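Local coordinates for protein 2-aminomuconic 6-semialdehyde dehydrogenase (PDB 7BZV) that probably oxidises 2-aminomuconic 6-semialdehyde with NAD+ as cofactor, working as a tetramer in the meta-cleavage pathway of 2-aminophenol catabolism, at residues 336-339 with 340-344; 380-384 with 385-389; 82-85 with 86-90; 316-319 with 320-323. All coordinates share one frame; numbering follows the deposited sequence.

Interaction 1: residues 336-339 with 340-344; sequences DKVL and SYFEL
F342 takes L339 and V338 against its ring on helix 332-348, an alpha helix of the aldehyde dehydrogenase fold, while S340 reaches back to D336. L339 crosses F342 with one branch: CD2 lies 3.6 Å from F342 CD2, approaching the ring obliquely. From one turn back V338 adds CG1, which is 3.7 Å from F342 CE1; with that methyl trans to its amide nitrogen (chi1 172°), V338 runs alongside the phenylalanine. L339 thus meets the CD2 side of the ring and V338 the CE1 side, and V371 touches it from a loop. With an alanine in place of F342, L339 CD2 and V338 CG1 would probably lose their aromatic partner and a gap would open toward V371. Y341 lies on another side of the helix, where K337 CE reaches the edge of its ring in the ring plane and its OH is hydrogen-bonded to E388 OE1. Backbone bonds of the i to i+4 kind run beneath, among them F342 N to V338 O. S340 bends its hydroxyl back beside its own backbone N (chi1 -37°), and D336 O accepts twice, from S340 N at 2.9 Å and from S340 OG at a very short 2.5 Å.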
loop_
_atom_site.group_PDB
_atom_site.type_symbol
_atom_site.label_atom_id
_atom_site.label_comp_id
_atom_site.label_asym_id
_atom_site.label_seq_id
_atom_site.Cartn_x
_atom_site.Cartn_y
_atom_site.Cartn_z
ATOM N N ASP B 336 -32.065 -30.625 18.984
ATOM C CA ASP B 336 -31.718 -32.005 19.294
ATOM C C ASP B 336 -30.205 -32.198 19.364
ATOM O O ASP B 336 -29.700 -32.840 20.291
ATOM C CB ASP B 336 -32.333 -32.945 18.261
ATOM C CG ASP B 336 -33.827 -33.056 18.413
ATOM O OD1 ASP B 336 -34.343 -32.670 19.478
ATOM O OD2 ASP B 336 -34.487 -33.523 17.465
ATOM N N LYS B 337 -29.459 -31.664 18.393
ATOM C CA LYS B 337 -28.008 -31.851 18.430
ATOM C C LYS B 337 -27.386 -31.190 19.664
ATOM O O LYS B 337 -26.551 -31.792 20.340
ATOM C CB LYS B 337 -27.355 -31.310 17.154
ATOM C CG LYS B 337 -25.836 -31.403 17.134
ATOM C CD LYS B 337 -25.242 -30.604 15.972
ATOM C CE LYS B 337 -23.718 -30.499 16.058
ATOM N NZ LYS B 337 -23.206 -29.088 15.961
ATOM N N VAL B 338 -27.769 -29.956 19.982
ATOM C CA VAL B 338 -27.210 -29.308 21.170
ATOM C C VAL B 338 -27.595 -30.078 22.433
ATOM O O VAL B 338 -26.763 -30.302 23.321
ATOM C CB VAL B 338 -27.662 -27.838 21.226
ATOM C CG1 VAL B 338 -27.276 -27.180 22.541
ATOM C CG2 VAL B 338 -27.078 -27.078 20.030
ATOM N N LEU B 339 -28.847 -30.518 22.540
ATOM C CA LEU B 339 -29.205 -31.271 23.739
ATOM C C LEU B 339 -28.446 -32.588 23.832
ATOM O O LEU B 339 -28.139 -33.049 24.938
ATOM C CB LEU B 339 -30.704 -31.546 23.783
ATOM C CG LEU B 339 -31.588 -30.329 24.033
ATOM C CD1 LEU B 339 -33.061 -30.754 24.106
ATOM C CD2 LEU B 339 -31.158 -29.627 25.315
ATOM N N SER B 340 -28.173 -33.235 22.698
ATOM C CA SER B 340 -27.333 -34.432 22.727
ATOM C C SER B 340 -25.969 -34.118 23.326
ATOM O O SER B 340 -25.371 -34.954 24.015
ATOM C CB SER B 340 -27.151 -34.995 21.319
ATOM O OG SER B 340 -28.327 -34.857 20.549
ATOM N N TYR B 341 -25.442 -32.923 23.048
ATOM C CA TYR B 341 -24.152 -32.563 23.615
ATOM C C TYR B 341 -24.279 -32.242 25.096
ATOM O O TYR B 341 -23.375 -32.573 25.867
ATOM C CB TYR B 341 -23.524 -31.401 22.816
ATOM C CG TYR B 341 -22.609 -31.873 21.676
ATOM C CD1 TYR B 341 -21.388 -32.499 21.943
ATOM C CD2 TYR B 341 -22.956 -31.687 20.342
ATOM C CE1 TYR B 341 -20.542 -32.921 20.913
ATOM C CE2 TYR B 341 -22.111 -32.113 19.295
ATOM C CZ TYR B 341 -20.913 -32.734 19.593
ATOM O OH TYR B 341 -20.079 -33.146 18.578
ATOM N N PHE B 342 -25.389 -31.621 25.527
ATOM C CA PHE B 342 -25.645 -31.508 26.958
ATOM C C PHE B 342 -25.609 -32.887 27.619
ATOM O O PHE B 342 -25.110 -33.041 28.743
ATOM C CB PHE B 342 -27.008 -30.846 27.236
ATOM C CG PHE B 342 -27.078 -29.375 26.920
ATOM C CD1 PHE B 342 -26.015 -28.697 26.334
ATOM C CD2 PHE B 342 -28.236 -28.672 27.204
ATOM C CE1 PHE B 342 -26.110 -27.347 26.036
ATOM C CE2 PHE B 342 -28.331 -27.311 26.912
ATOM C CZ PHE B 342 -27.271 -26.656 26.336
ATOM N N GLU B 343 -26.172 -33.897 26.952
ATOM C CA GLU B 343 -26.194 -35.236 27.537
ATOM C C GLU B 343 -24.797 -35.852 27.538
ATOM O O GLU B 343 -24.375 -36.446 28.535
ATOM C CB GLU B 343 -27.185 -36.124 26.777
ATOM C CG GLU B 343 -27.351 -37.545 27.331
ATOM C CD GLU B 343 -27.811 -37.577 28.782
ATOM O OE1 GLU B 343 -28.656 -36.744 29.163
ATOM O OE2 GLU B 343 -27.336 -38.443 29.547
ATOM N N LEU B 344 -24.056 -35.702 26.435
ATOM C CA LEU B 344 -22.664 -36.145 26.425
ATOM C C LEU B 344 -21.893 -35.510 27.577
ATOM O O LEU B 344 -21.095 -36.178 28.240
ATOM C CB LEU B 344 -22.008 -35.814 25.092
ATOM C CG LEU B 344 -20.568 -36.311 24.919
ATOM C CD1 LEU B 344 -20.522 -37.845 25.084
ATOM C CD2 LEU B 344 -20.028 -35.910 23.564
#

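Interaction 2: residues 380-384 with 385-389; sequences SDDAR and VVREE
From the first residue of the short helix 384-387, R384 reaches along it to E388. CB lies 3.5 Å from E388 OE2, and CG and CD pass the same oxygen farther off. A bend at chi3 (57°) turns the guanidinium side-on to the carboxylate. NE gives a nearly straight bond to E388 OE2 at 2.8 Å, in the guanidinium plane but from above the carboxylate plane; NH2 meets the syn lone pair of E388 OE1 at 2.9 Å. The two planes stand 47° apart, so this salt bridge is two-pronged but twisted. A glutamine in place of E388 would probably leave the R384 charge without its mate and weaken the bond that Y341 OH makes to OE1. R387 NH1 hydrogen-bonds D381 O at 3.2 Å and forms a salt bridge with D412; D382 OD1, 4.1 Å from R387 NH1 and well out of the guanidinium plane, attracts its charge without a hydrogen bond. A383, the N-cap residue, touches V386 CG2, and S380 OG closes an ST turn on D382 N. R384 thus joins the helix's first residue to the one just after it, R387 its last residue to the turn before, and E388, held by R384 and Y341, probably stays ionised.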
loop_
_atom_site.group_PDB
_atom_site.type_symbol
_atom_site.label_atom_id
_atom_site.label_comp_id
_atom_site.label_asym_id
_atom_site.label_seq_id
_atom_site.Cartn_x
_atom_site.Cartn_y
_atom_site.Cartn_z
ATOM N N SER B 380 -11.540 -32.422 31.612
ATOM C CA SER B 380 -10.205 -32.263 31.078
ATOM C C SER B 380 -10.271 -31.578 29.715
ATOM O O SER B 380 -11.322 -31.492 29.072
ATOM C CB SER B 380 -9.521 -33.624 30.932
ATOM O OG SER B 380 -9.793 -34.133 29.642
ATOM N N ASP B 381 -9.116 -31.113 29.253
ATOM C CA ASP B 381 -9.046 -30.524 27.923
ATOM C C ASP B 381 -9.339 -31.540 26.828
ATOM O O ASP B 381 -9.506 -31.147 25.663
ATOM C CB ASP B 381 -7.664 -29.909 27.683
ATOM C CG ASP B 381 -7.413 -28.671 28.506
ATOM O OD1 ASP B 381 -8.356 -28.099 29.102
ATOM O OD2 ASP B 381 -6.251 -28.255 28.533
ATOM N N ASP B 382 -9.391 -32.831 27.164
ATOM C CA ASP B 382 -9.560 -33.866 26.153
ATOM C C ASP B 382 -10.998 -34.357 26.014
ATOM O O ASP B 382 -11.291 -35.085 25.057
ATOM C CB ASP B 382 -8.650 -35.075 26.459
ATOM C CG ASP B 382 -7.177 -34.727 26.352
ATOM O OD1 ASP B 382 -6.784 -34.197 25.292
ATOM O OD2 ASP B 382 -6.419 -34.961 27.318
ATOM N N ALA B 383 -11.888 -34.006 26.942
ATOM C CA ALA B 383 -13.260 -34.485 26.857
ATOM C C ALA B 383 -13.889 -34.009 25.555
ATOM O O ALA B 383 -13.542 -32.948 25.028
ATOM C CB ALA B 383 -14.085 -33.994 28.038
ATOM N N ARG B 384 -14.853 -34.788 25.057
ATOM C CA ARG B 384 -15.403 -34.522 23.731
ATOM C C ARG B 384 -16.139 -33.191 23.679
ATOM O O ARG B 384 -16.005 -32.431 22.705
ATOM C CB ARG B 384 -16.358 -35.635 23.327
ATOM C CG ARG B 384 -15.719 -36.977 23.060
ATOM C CD ARG B 384 -16.762 -37.956 22.492
ATOM N NE ARG B 384 -17.372 -37.406 21.283
ATOM C CZ ARG B 384 -18.600 -37.678 20.853
ATOM N NH1 ARG B 384 -19.376 -38.525 21.522
ATOM N NH2 ARG B 384 -19.043 -37.103 19.739
ATOM N N VAL B 385 -16.954 -32.904 24.695
ATOM C CA VAL B 385 -17.700 -31.652 24.729
ATOM C C VAL B 385 -16.801 -30.439 24.904
ATOM O O VAL B 385 -17.256 -29.310 24.709
ATOM C CB VAL B 385 -18.767 -31.634 25.853
ATOM C CG1 VAL B 385 -19.857 -32.640 25.559
ATOM C CG2 VAL B 385 -18.160 -31.914 27.211
ATOM N N VAL B 386 -15.547 -30.635 25.300
ATOM C CA VAL B 386 -14.610 -29.524 25.393
ATOM C C VAL B 386 -13.926 -29.275 24.062
ATOM O O VAL B 386 -13.502 -28.136 23.796
ATOM C CB VAL B 386 -13.562 -29.781 26.489
ATOM C CG1 VAL B 386 -12.625 -28.593 26.649
ATOM C CG2 VAL B 386 -14.264 -30.084 27.816
ATOM N N ARG B 387 -13.848 -30.289 23.195
ATOM C CA ARG B 387 -13.123 -30.144 21.944
ATOM C C ARG B 387 -14.012 -29.992 20.724
ATOM O O ARG B 387 -13.615 -29.310 19.780
ATOM C CB ARG B 387 -12.198 -31.346 21.740
ATOM C CG ARG B 387 -11.235 -31.571 22.896
ATOM C CD ARG B 387 -10.138 -32.583 22.531
ATOM N NE ARG B 387 -9.215 -32.101 21.503
ATOM C CZ ARG B 387 -8.125 -31.376 21.746
ATOM N NH1 ARG B 387 -7.833 -31.015 22.983
ATOM N NH2 ARG B 387 -7.333 -30.997 20.750
ATOM N N GLU B 388 -15.204 -30.580 20.732
ATOM C CA GLU B 388 -16.077 -30.647 19.566
ATOM C C GLU B 388 -17.022 -29.459 19.527
ATOM O O GLU B 388 -17.597 -29.080 20.551
ATOM C CB GLU B 388 -16.875 -31.957 19.580
ATOM C CG GLU B 388 -15.969 -33.162 19.619
ATOM C CD GLU B 388 -16.695 -34.492 19.536
ATOM O OE1 GLU B 388 -17.901 -34.532 19.202
ATOM O OE2 GLU B 388 -16.031 -35.506 19.811
ATOM N N GLU B 389 -17.159 -28.860 18.336
ATOM C CA GLU B 389 -17.983 -27.676 18.160
ATOM C C GLU B 389 -19.422 -28.028 18.470
ATOM O O GLU B 389 -19.975 -28.942 17.856
ATOM C CB GLU B 389 -17.887 -27.116 16.724
ATOM C CG GLU B 389 -18.609 -25.720 16.581
ATOM C CD GLU B 389 -18.598 -25.101 15.159
ATOM O OE1 GLU B 389 -19.108 -25.733 14.216
ATOM O OE2 GLU B 389 -18.098 -23.960 14.990
#

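Interaction 3: residues 82-85 with 86-90; sequences DFLD and AEMAD
L84 and M88 carry the apolar part of this contact, one turn apart on helix 80-91. The methionine methyl does the touching: M88 CE comes to 3.4 Å from L84 CD2, tighter than usual for two carbons, with SD following at 4.0 Å from the same methyl of L84. The two side chains cross at a slant. A bend at chi3 (-73°) folds CE back toward the leucine, and it also lies 3.5 Å from the backbone O of L84. Helix 95-119 covers this side, its A98 meeting both residues. F83 points to another side of the helix, packing on L188 and V192 of helix 184-196, where A86 also rests on L188.

The backbone bonds are regular i to i+4 ones. A86 N reaches D82 O at 3.0 Å in a nearly straight bond (169°), and E87 N, M88 N and A89 N find the carbonyls of F83, L84 and D85 in turn.

The carboxylates find their partners beyond these residues. D82 pairs with R79 in a salt bridge and D85 accepts from Q81, both earlier in the chain. E87, buried, bends at chi2 (86°) and is hydrogen-bonded to the T185 hydroxyl at one oxygen and to the backbone N of L157 at the other.

The chemistry is thus divided by side: L84 and M88 join the helix to helix 95-119 through apolar contacts, whereas the carboxylate of E87 ties it to T185 of helix 184-196 and to the start of helix 156-169, where the L157 backbone N-H would probably help to stabilise its negative charge.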
loop_
_atom_site.group_PDB
_atom_site.type_symbol
_atom_site.label_atom_id
_atom_site.label_comp_id
_atom_site.label_asym_id
_atom_site.label_seq_id
_atom_site.Cartn_x
_atom_site.Cartn_y
_atom_site.Cartn_z
ATOM N N ASP B 82 -38.904 -4.693 6.757
ATOM C CA ASP B 82 -39.169 -5.930 6.029
ATOM C C ASP B 82 -38.067 -6.953 6.267
ATOM O O ASP B 82 -38.340 -8.128 6.558
ATOM C CB ASP B 82 -39.302 -5.637 4.532
ATOM C CG ASP B 82 -40.517 -4.786 4.195
ATOM O OD1 ASP B 82 -41.351 -4.554 5.087
ATOM O OD2 ASP B 82 -40.635 -4.365 3.023
ATOM N N PHE B 83 -36.809 -6.530 6.113
ATOM C CA PHE B 83 -35.692 -7.440 6.331
ATOM C C PHE B 83 -35.684 -7.928 7.765
ATOM O O PHE B 83 -35.513 -9.124 8.036
ATOM C CB PHE B 83 -34.360 -6.743 5.982
ATOM C CG PHE B 83 -34.064 -6.751 4.517
ATOM C CD1 PHE B 83 -33.365 -7.791 3.945
ATOM C CD2 PHE B 83 -34.500 -5.729 3.707
ATOM C CE1 PHE B 83 -33.137 -7.819 2.573
ATOM C CE2 PHE B 83 -34.262 -5.740 2.349
ATOM C CZ PHE B 83 -33.572 -6.776 1.778
ATOM N N LEU B 84 -35.847 -6.996 8.704
ATOM C CA LEU B 84 -35.895 -7.354 10.110
ATOM C C LEU B 84 -36.972 -8.408 10.387
ATOM O O LEU B 84 -36.730 -9.401 11.099
ATOM C CB LEU B 84 -36.172 -6.108 10.939
ATOM C CG LEU B 84 -35.152 -5.650 11.985
ATOM C CD1 LEU B 84 -35.868 -4.547 12.815
ATOM C CD2 LEU B 84 -34.666 -6.775 12.839
ATOM N N ASP B 85 -38.178 -8.183 9.852
ATOM C CA ASP B 85 -39.307 -9.079 10.115
ATOM C C ASP B 85 -39.014 -10.467 9.581
ATOM O O ASP B 85 -39.186 -11.470 10.285
ATOM C CB ASP B 85 -40.592 -8.533 9.473
ATOM C CG ASP B 85 -41.132 -7.270 10.164
ATOM O OD1 ASP B 85 -40.730 -6.954 11.298
ATOM O OD2 ASP B 85 -41.981 -6.586 9.566
ATOM N N ALA B 86 -38.533 -10.544 8.335
ATOM C CA ALA B 86 -38.257 -11.846 7.750
ATOM C C ALA B 86 -37.148 -12.568 8.503
ATOM O O ALA B 86 -37.236 -13.782 8.739
ATOM C CB ALA B 86 -37.889 -11.694 6.274
ATOM N N GLU B 87 -36.077 -11.846 8.850
ATOM C CA GLU B 87 -34.962 -12.482 9.543
ATOM C C GLU B 87 -35.403 -13.016 10.900
ATOM O O GLU B 87 -35.049 -14.141 11.295
ATOM C CB GLU B 87 -33.805 -11.485 9.685
ATOM C CG GLU B 87 -32.468 -12.140 10.015
ATOM C CD GLU B 87 -31.738 -12.586 8.772
ATOM O OE1 GLU B 87 -32.408 -13.065 7.817
ATOM O OE2 GLU B 87 -30.488 -12.431 8.739
ATOM N N MET B 88 -36.212 -12.241 11.623
ATOM C CA MET B 88 -36.627 -12.676 12.957
ATOM C C MET B 88 -37.580 -13.863 12.878
ATOM O O MET B 88 -37.525 -14.762 13.722
ATOM C CB MET B 88 -37.269 -11.499 13.695
ATOM C CG MET B 88 -36.172 -10.571 14.192
ATOM S SD MET B 88 -36.627 -9.223 15.261
ATOM C CE MET B 88 -37.418 -8.119 14.249
ATOM N N ALA B 89 -38.454 -13.897 11.872
ATOM C CA ALA B 89 -39.387 -15.017 11.771
ATOM C C ALA B 89 -38.640 -16.307 11.470
ATOM O O ALA B 89 -38.915 -17.352 12.067
ATOM C CB ALA B 89 -40.428 -14.746 10.686
ATOM N N ASP B 90 -37.662 -16.240 10.558
ATOM C CA ASP B 90 -36.955 -17.442 10.126
ATOM C C ASP B 90 -36.111 -18.018 11.247
ATOM O O ASP B 90 -35.960 -19.242 11.356
ATOM C CB ASP B 90 -36.051 -17.125 8.933
ATOM C CG ASP B 90 -36.803 -16.933 7.630
ATOM O OD1 ASP B 90 -38.036 -17.067 7.591
ATOM O OD2 ASP B 90 -36.117 -16.639 6.616
#

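Interaction 4: residues 316-319 with 320-323; sequences VDWP and HETD
W318 is the centre of the close part of this contact, with H320 and E321 gathered on it as the chain turns. H320 sends CE1 to the tryptophan, 3.4 Å from W318 CB and 3.5 Å from W318 CE3. Its CG sits between its own backbone N and carbonyl carbon (chi1 61°), a torsion that folds the imidazole back alongside the indole. The two rings point the same way but are not stacked: the imidazole and the five-membered ring of W318 have centroids 5.1 Å apart and planes at 47°. E321 crosses the same tryptophan with its carboxylate, OE2 lying 3.3 Å from W318 CD1 and 3.6 Å from W318 CB. P319 is buried, resting on I26.

The looser side is polar. D317 OD1 stands 4.5 Å from E321 OE1, a like-charged pair whose repulsion is probably eased because each oxygen has a cation, R365 for D317 and K315 for E321; R365 also makes a cation-pi contact with W318. H320, though its CE1 packs on W318, is otherwise exposed. D317 OD1 further accepts from W318 N through its anti lone pair, which probably helps to set the start of the turn.

Across the turn E321 N bonds W318 O at 3.2 Å, the donor standing above the carbonyl plane. This is the closure of a type I beta turn, W318 to E321, with P319 at its second position, in the loop between helices 297-312 and 332-348.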
loop_
_atom_site.group_PDB
_atom_site.type_symbol
_atom_site.label_atom_id
_atom_site.label_comp_id
_atom_site.label_asym_id
_atom_site.label_seq_id
_atom_site.Cartn_x
_atom_site.Cartn_y
_atom_site.Cartn_z
ATOM N N VAL B 316 -34.471 -14.769 28.432
ATOM C CA VAL B 316 -34.796 -15.763 27.410
ATOM C C VAL B 316 -36.315 -15.751 27.250
ATOM O O VAL B 316 -37.044 -16.340 28.055
ATOM C CB VAL B 316 -34.292 -17.155 27.809
ATOM C CG1 VAL B 316 -34.505 -18.158 26.668
ATOM C CG2 VAL B 316 -32.849 -17.066 28.226
ATOM N N ASP B 317 -36.826 -15.088 26.225
ATOM C CA ASP B 317 -38.265 -14.815 26.204
ATOM C C ASP B 317 -38.670 -14.478 24.782
ATOM O O ASP B 317 -37.864 -14.587 23.857
ATOM C CB ASP B 317 -38.616 -13.655 27.137
ATOM C CG ASP B 317 -39.962 -13.826 27.821
ATOM O OD1 ASP B 317 -41.000 -14.064 27.152
ATOM O OD2 ASP B 317 -39.966 -13.709 29.053
ATOM N N TRP B 318 -39.906 -14.013 24.619
ATOM C CA TRP B 318 -40.434 -13.559 23.342
ATOM C C TRP B 318 -39.414 -12.732 22.573
ATOM O O TRP B 318 -38.996 -11.671 23.058
ATOM C CB TRP B 318 -41.673 -12.699 23.556
ATOM C CG TRP B 318 -42.868 -13.487 23.949
ATOM C CD1 TRP B 318 -43.514 -13.464 25.153
ATOM C CD2 TRP B 318 -43.566 -14.419 23.135
ATOM N NE1 TRP B 318 -44.577 -14.341 25.135
ATOM C CE2 TRP B 318 -44.631 -14.933 23.904
ATOM C CE3 TRP B 318 -43.396 -14.876 21.829
ATOM C CZ2 TRP B 318 -45.514 -15.876 23.405
ATOM C CZ3 TRP B 318 -44.273 -15.808 21.338
ATOM C CH2 TRP B 318 -45.328 -16.296 22.121
ATOM N N PRO B 319 -39.009 -13.155 21.367
ATOM C CA PRO B 319 -37.956 -12.403 20.652
ATOM C C PRO B 319 -38.358 -11.009 20.231
ATOM O O PRO B 319 -37.484 -10.143 20.066
ATOM C CB PRO B 319 -37.660 -13.294 19.436
ATOM C CG PRO B 319 -37.874 -14.690 19.939
ATOM C CD PRO B 319 -39.159 -14.518 20.820
ATOM N N HIS B 320 -39.652 -10.750 20.051
ATOM C CA HIS B 320 -40.073 -9.428 19.614
ATOM C C HIS B 320 -40.037 -8.396 20.731
ATOM O O HIS B 320 -40.162 -7.208 20.438
ATOM C CB HIS B 320 -41.474 -9.488 19.015
ATOM C CG HIS B 320 -42.509 -9.963 19.978
ATOM N ND1 HIS B 320 -42.773 -11.298 20.176
ATOM C CD2 HIS B 320 -43.310 -9.284 20.833
ATOM C CE1 HIS B 320 -43.717 -11.423 21.093
ATOM N NE2 HIS B 320 -44.050 -10.215 21.517
ATOM N N GLU B 321 -39.867 -8.801 21.989
ATOM C CA GLU B 321 -39.797 -7.833 23.081
ATOM C C GLU B 321 -38.421 -7.188 23.128
ATOM O O GLU B 321 -37.395 -7.864 22.981
ATOM C CB GLU B 321 -40.110 -8.498 24.421
ATOM C CG GLU B 321 -41.632 -8.734 24.589
ATOM C CD GLU B 321 -42.009 -9.591 25.798
ATOM O OE1 GLU B 321 -41.277 -9.589 26.807
ATOM O OE2 GLU B 321 -43.069 -10.243 25.747
ATOM N N THR B 322 -38.403 -5.867 23.339
ATOM C CA THR B 322 -37.189 -5.111 23.093
ATOM C C THR B 322 -36.073 -5.481 24.049
ATOM O O THR B 322 -34.911 -5.199 23.748
ATOM C CB THR B 322 -37.428 -3.598 23.197
ATOM O OG1 THR B 322 -37.904 -3.290 24.514
ATOM C CG2 THR B 322 -38.407 -3.103 22.146
ATOM N N ASP B 323 -36.372 -6.072 25.207
ATOM C CA ASP B 323 -35.280 -6.409 26.110
ATOM C C ASP B 323 -34.992 -7.905 26.183
ATOM O O ASP B 323 -34.122 -8.317 26.954
ATOM C CB ASP B 323 -35.543 -5.838 27.499
ATOM C CG ASP B 323 -36.851 -6.270 28.059
ATOM O OD1 ASP B 323 -37.678 -6.807 27.298
ATOM O OD2 ASP B 323 -37.055 -6.049 29.265
#

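Along the chain the order is interaction 3, 4, 1, 2, all within the aldehyde dehydrogenase fold. Interactions 1 and 2 adjoin, their centres 13 Å apart: helix 332-348 lies against the short helix 384-387, with L344 CD2 3.4 Å from R384 NH1. Interaction 4 precedes helix 332-348, though its centre is 25 Å from that of interaction 1. It lies closer to interaction 3 (centres 14 Å apart); the two do not touch, but P319 makes a backbone hydrogen bond to L95, the first residue of helix 95-119, against which M88 packs. Interactions 1 and 2 thus join helix 332-348 to the segment leading into strand 394-400, while 3 and 4 lie beside the start of helix 95-119.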